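Local coordinates for AMP-dependent synthetase and ligase (Xenorhabdus doucetiae, PDB 6QSR) that forms the dehydratase heterocomplex ApeI:P with its FabA/FabZ-like partner, a complex that serves the type II polyketide synthase pathway to aryl polyene pigments, at the interface of chains A and B. Coordinates in Å, arbitrary orientation; residue numbers count along the deposited sequence, not the author numbering. Chains: chain A, AMP-dependent synthetase and ligase; chain B, Beta-hydroxyacyl-(Acyl-carrier-protein) dehydratase FabA/FabZ.

Contact 1: the interface of chains A and B. Residues chain A 45-46, 49, 53, 62; chain B 76-77.
The indole of B:Trp77 is pushed into chain A between A:Met49 and A:Phe62, and it accounts for 112 Å² of the 214 Å² of protein surface hidden here. A:Met49 takes one face of the indole. The CG methylene of A:Met49 sits 3.7 Å from the centroid of the six-membered ring of B:Trp77, displaced toward the rim, in a CH-pi contact. Bends at chi2 and chi3 of A:Met49 bring the terminal methyl CE back to the same ring, 3.8 Å from CZ3 of B:Trp77. A:Phe62 comes in at the indole edge, where its CB lies in the ring plane at 3.6 Å from CE3 of B:Trp77. Its own ring then turns one face to the root of the tryptophan, with B:Trp77 CB above the phenyl centre. Toward CD2 and CE2, the same side of the phenyl packs on the backbone of B:Gly76 and N of B:Trp77. Closer to the interface centre, the CG2 branch of A:Ile45 passes B:Trp77 in the opposite sense and touches its CB at 3.7 Å.

The polar rim is marked by the pyrrole nitrogen. NE1 of B:Trp77 donates a hydrogen bond of 2.8 Å to the carboxylate OD1 of A:Asp46, somewhat bent, 150° at the hydrogen. The oxygen accepts through its anti lone pair and lies almost in the indole plane, so the bond should fix how the ring is rotated. A:Asp46 stands where hot-dog dehydratases of this family carry their catalytic acid. CG of B:Trp77 stands between its backbone N and carbonyl carbon (chi1 58°), which sends the indole across to chain A. At the outer end, OE1 of A:Gln53 approaches CH2 only loosely.

In the hot-dog fold, the chain A residues lie on the central helix 41-56 and at the start of strand 61-70. The intruding tryptophan belongs to the 3-10 turn 76-78 of chain B, immediately ahead of its own central helix 79-97.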
# COMPACT_ATOMS: atom_id res chain seq x y z
N ILE A 45 6.23 -0.67 -3.05
CA ILE A 45 6.88 0.52 -2.48
C ILE A 45 7.93 0.10 -1.44
O ILE A 45 9.05 0.66 -1.42
CB ILE A 45 5.85 1.51 -1.90
CG1 ILE A 45 4.97 2.06 -3.03
CG2 ILE A 45 6.54 2.68 -1.20
CD1 ILE A 45 3.62 2.54 -2.57
N ASP A 46 7.58 -0.89 -0.62
CA ASP A 46 8.46 -1.41 0.44
C ASP A 46 9.83 -1.84 -0.12
O ASP A 46 10.86 -1.46 0.41
CB ASP A 46 7.77 -2.54 1.21
CG ASP A 46 8.47 -2.89 2.51
OD1 ASP A 46 8.45 -2.07 3.45
OD2 ASP A 46 9.02 -4.00 2.62
N MET A 49 12.00 1.03 -1.45
CA MET A 49 12.68 1.65 -0.31
C MET A 49 13.85 0.83 0.24
O MET A 49 14.85 1.41 0.67
CB MET A 49 11.68 1.97 0.80
CG MET A 49 10.64 3.00 0.39
SD MET A 49 11.29 4.64 -0.01
CE MET A 49 12.41 4.89 1.37
N GLN A 53 17.46 2.55 0.05
CA GLN A 53 18.19 2.79 1.30
C GLN A 53 19.45 1.91 1.49
O GLN A 53 20.32 2.27 2.29
CB GLN A 53 17.24 2.66 2.50
CG GLN A 53 16.15 3.73 2.52
CD GLN A 53 15.22 3.62 3.72
OE1 GLN A 53 14.79 2.54 4.10
NE2 GLN A 53 14.89 4.77 4.31
N PHE A 62 12.34 8.13 4.14
CA PHE A 62 11.11 8.37 3.40
C PHE A 62 10.47 9.72 3.74
O PHE A 62 10.36 10.08 4.91
CB PHE A 62 10.12 7.25 3.70
CG PHE A 62 8.77 7.47 3.09
CD1 PHE A 62 8.61 7.36 1.71
CD2 PHE A 62 7.66 7.77 3.87
CE1 PHE A 62 7.37 7.57 1.13
CE2 PHE A 62 6.42 7.98 3.28
CZ PHE A 62 6.28 7.87 1.91
N GLY B 76 6.81 5.04 7.16
CA GLY B 76 5.83 6.01 6.69
C GLY B 76 5.04 5.62 5.46
O GLY B 76 3.88 5.99 5.33
N TRP B 77 5.67 4.87 4.55
CA TRP B 77 5.01 4.43 3.32
C TRP B 77 3.82 3.48 3.51
O TRP B 77 2.94 3.42 2.63
CB TRP B 77 6.02 3.84 2.32
CG TRP B 77 6.85 2.68 2.79
CD1 TRP B 77 6.51 1.36 2.73
CD2 TRP B 77 8.18 2.73 3.31
NE1 TRP B 77 7.53 0.59 3.22
CE2 TRP B 77 8.57 1.40 3.58
CE3 TRP B 77 9.07 3.77 3.61
CZ2 TRP B 77 9.83 1.08 4.12
CZ3 TRP B 77 10.33 3.45 4.15
CH2 TRP B 77 10.69 2.11 4.39

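Contact 2: the interface of chains A and B. Residues chain A 28, 40-42, 45; chain B 38, 77-78, 80-81.
The rings of A:Trp28 and B:Phe78 meet rim to rim, their planes nearly parallel. CE1 of the phenyl lies in the indole plane, at 3.8 Å from CH2 of A:Trp28, so this is an abutment of edges and not a stack. The CG2 methyl of A:Val42 lies above the plane of B:Phe78, just outside its rim, 3.8 Å from CD1. On another part of the A:Trp28 rim, SD of B:Met38 stands off the indole plane, 4.0 Å from CE3. The bent thioether chain carries on to A:Pro40, whose ring carbon CG is 3.7 Å from the methyl CE of B:Met38.

A:Val42 is the middle of the patch and has 81 Å² of its surface hidden by chain B. With CG2 anti to the backbone N, one methyl points at B:Phe78 while the other, CG1, crosses the side chain of B:Glu81 at about a right angle. The valine CB is 3.8 Å from CB of B:Glu81, and CG1 also meets CG and the carboxylate oxygen OE1, so the glutamate is flanked on this side by hydrocarbon. B:Glu81 occupies the position of the family's catalytic acid; the structure alone does not show whether it acts as one. Next to it, A:Ile45 and B:Ile80 reach toward each other tip to tip, their CD1 methyls a snug 3.5 Å apart. The same B:Ile80 methyl also touches CA of A:Val42.

Chain A contributes the 3-10 turn 27-29, A:Pro40 and the first turns of helix 41-56. The proline, A:Gly41 and A:Val42 form the PGV stretch that opens the hot-dog helix. Facing them are the 3-10 turn 76-78 and the start of helix 79-97 in chain B, so the two central helices meet at their N-terminal ends, with B:Met38 joining from a loop.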
# COMPACT_ATOMS: atom_id res chain seq x y z
N TRP A 28 3.17 -11.51 2.08
CA TRP A 28 2.28 -10.48 1.51
C TRP A 28 0.99 -11.03 0.89
O TRP A 28 -0.04 -10.35 0.91
CB TRP A 28 3.01 -9.70 0.41
CG TRP A 28 4.15 -8.86 0.87
CD1 TRP A 28 5.47 -9.11 0.68
CD2 TRP A 28 4.06 -7.62 1.58
NE1 TRP A 28 6.23 -8.09 1.24
CE2 TRP A 28 5.38 -7.17 1.79
CE3 TRP A 28 2.99 -6.85 2.06
CZ2 TRP A 28 5.66 -5.98 2.47
CZ3 TRP A 28 3.27 -5.66 2.73
CH2 TRP A 28 4.60 -5.24 2.93
N PRO A 40 0.22 -6.67 -2.86
CA PRO A 40 -0.20 -5.32 -2.50
C PRO A 40 0.70 -4.22 -3.08
O PRO A 40 1.92 -4.43 -3.22
CB PRO A 40 -0.10 -5.30 -0.97
CG PRO A 40 -0.15 -6.73 -0.55
CD PRO A 40 0.51 -7.48 -1.67
N GLY A 41 0.10 -3.09 -3.41
CA GLY A 41 0.82 -1.89 -3.88
C GLY A 41 1.89 -1.43 -2.91
O GLY A 41 2.99 -1.03 -3.33
N VAL A 42 1.59 -1.49 -1.62
CA VAL A 42 2.55 -1.14 -0.57
C VAL A 42 3.82 -2.02 -0.54
O VAL A 42 4.88 -1.53 -0.17
CB VAL A 42 1.88 -1.10 0.82
CG1 VAL A 42 1.57 -2.50 1.35
CG2 VAL A 42 2.73 -0.33 1.82
N ILE A 45 6.23 -0.67 -3.05
CA ILE A 45 6.88 0.52 -2.48
C ILE A 45 7.93 0.10 -1.44
O ILE A 45 9.05 0.66 -1.42
CB ILE A 45 5.85 1.51 -1.90
CG1 ILE A 45 4.97 2.06 -3.03
CG2 ILE A 45 6.54 2.68 -1.20
CD1 ILE A 45 3.62 2.54 -2.57
N MET B 38 -2.94 -9.64 6.64
CA MET B 38 -2.99 -8.45 5.78
C MET B 38 -4.15 -7.48 6.05
O MET B 38 -4.56 -6.74 5.16
CB MET B 38 -2.98 -8.87 4.29
CG MET B 38 -1.60 -9.27 3.81
SD MET B 38 -0.39 -7.94 3.94
CE MET B 38 -1.17 -6.64 2.98
N TRP B 77 5.67 4.87 4.55
CA TRP B 77 5.01 4.43 3.32
C TRP B 77 3.82 3.48 3.51
O TRP B 77 2.94 3.42 2.63
CB TRP B 77 6.02 3.84 2.32
CG TRP B 77 6.85 2.68 2.79
CD1 TRP B 77 6.51 1.36 2.73
CD2 TRP B 77 8.18 2.73 3.31
NE1 TRP B 77 7.53 0.59 3.22
CE2 TRP B 77 8.57 1.40 3.58
CE3 TRP B 77 9.07 3.77 3.61
CZ2 TRP B 77 9.83 1.08 4.12
CZ3 TRP B 77 10.33 3.45 4.15
CH2 TRP B 77 10.69 2.11 4.39
N PHE B 78 3.75 2.81 4.65
CA PHE B 78 2.54 2.03 5.01
C PHE B 78 1.27 2.88 5.20
O PHE B 78 0.17 2.33 5.25
CB PHE B 78 2.80 1.15 6.24
CG PHE B 78 3.64 -0.04 5.94
CD1 PHE B 78 3.06 -1.22 5.51
CD2 PHE B 78 5.03 0.03 6.02
CE1 PHE B 78 3.85 -2.32 5.19
CE2 PHE B 78 5.82 -1.06 5.71
CZ PHE B 78 5.23 -2.25 5.29
N ILE B 80 -0.13 4.56 2.88
CA ILE B 80 -0.98 4.30 1.72
C ILE B 80 -1.84 3.05 1.90
O ILE B 80 -3.01 3.06 1.48
CB ILE B 80 -0.21 4.23 0.38
CG1 ILE B 80 0.85 3.13 0.36
CG2 ILE B 80 0.41 5.58 0.08
CD1 ILE B 80 0.68 2.13 -0.77
N GLU B 81 -1.30 2.02 2.55
CA GLU B 81 -2.04 0.78 2.79
C GLU B 81 -3.09 0.94 3.89
O GLU B 81 -4.17 0.37 3.79
CB GLU B 81 -1.10 -0.38 3.14
CG GLU B 81 -1.77 -1.75 3.30
CD GLU B 81 -2.45 -2.26 2.04
OE1 GLU B 81 -2.16 -1.76 0.94
OE2 GLU B 81 -3.29 -3.19 2.14

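Contact 1 and contact 2 are neighbouring stretches of one seam, their C-alpha centres about 10 Å apart. A:Ile45 and B:Trp77 belong to both, and so do helix 41-56 of chain A and the 3-10 turn 76-78 of chain B. Contact 2 covers the opening turns of the two central helices, while contact 1 runs further along the chain A helix to its neighbouring strand. Together they would fix the relative placement of the two hot-dog subunits, consistent with the ApeI:P heterocomplex. In each chain the residue after the PG glycine, A:Val42 or B:Trp77, reaches over to the partner's helix, making the halves related but unlike.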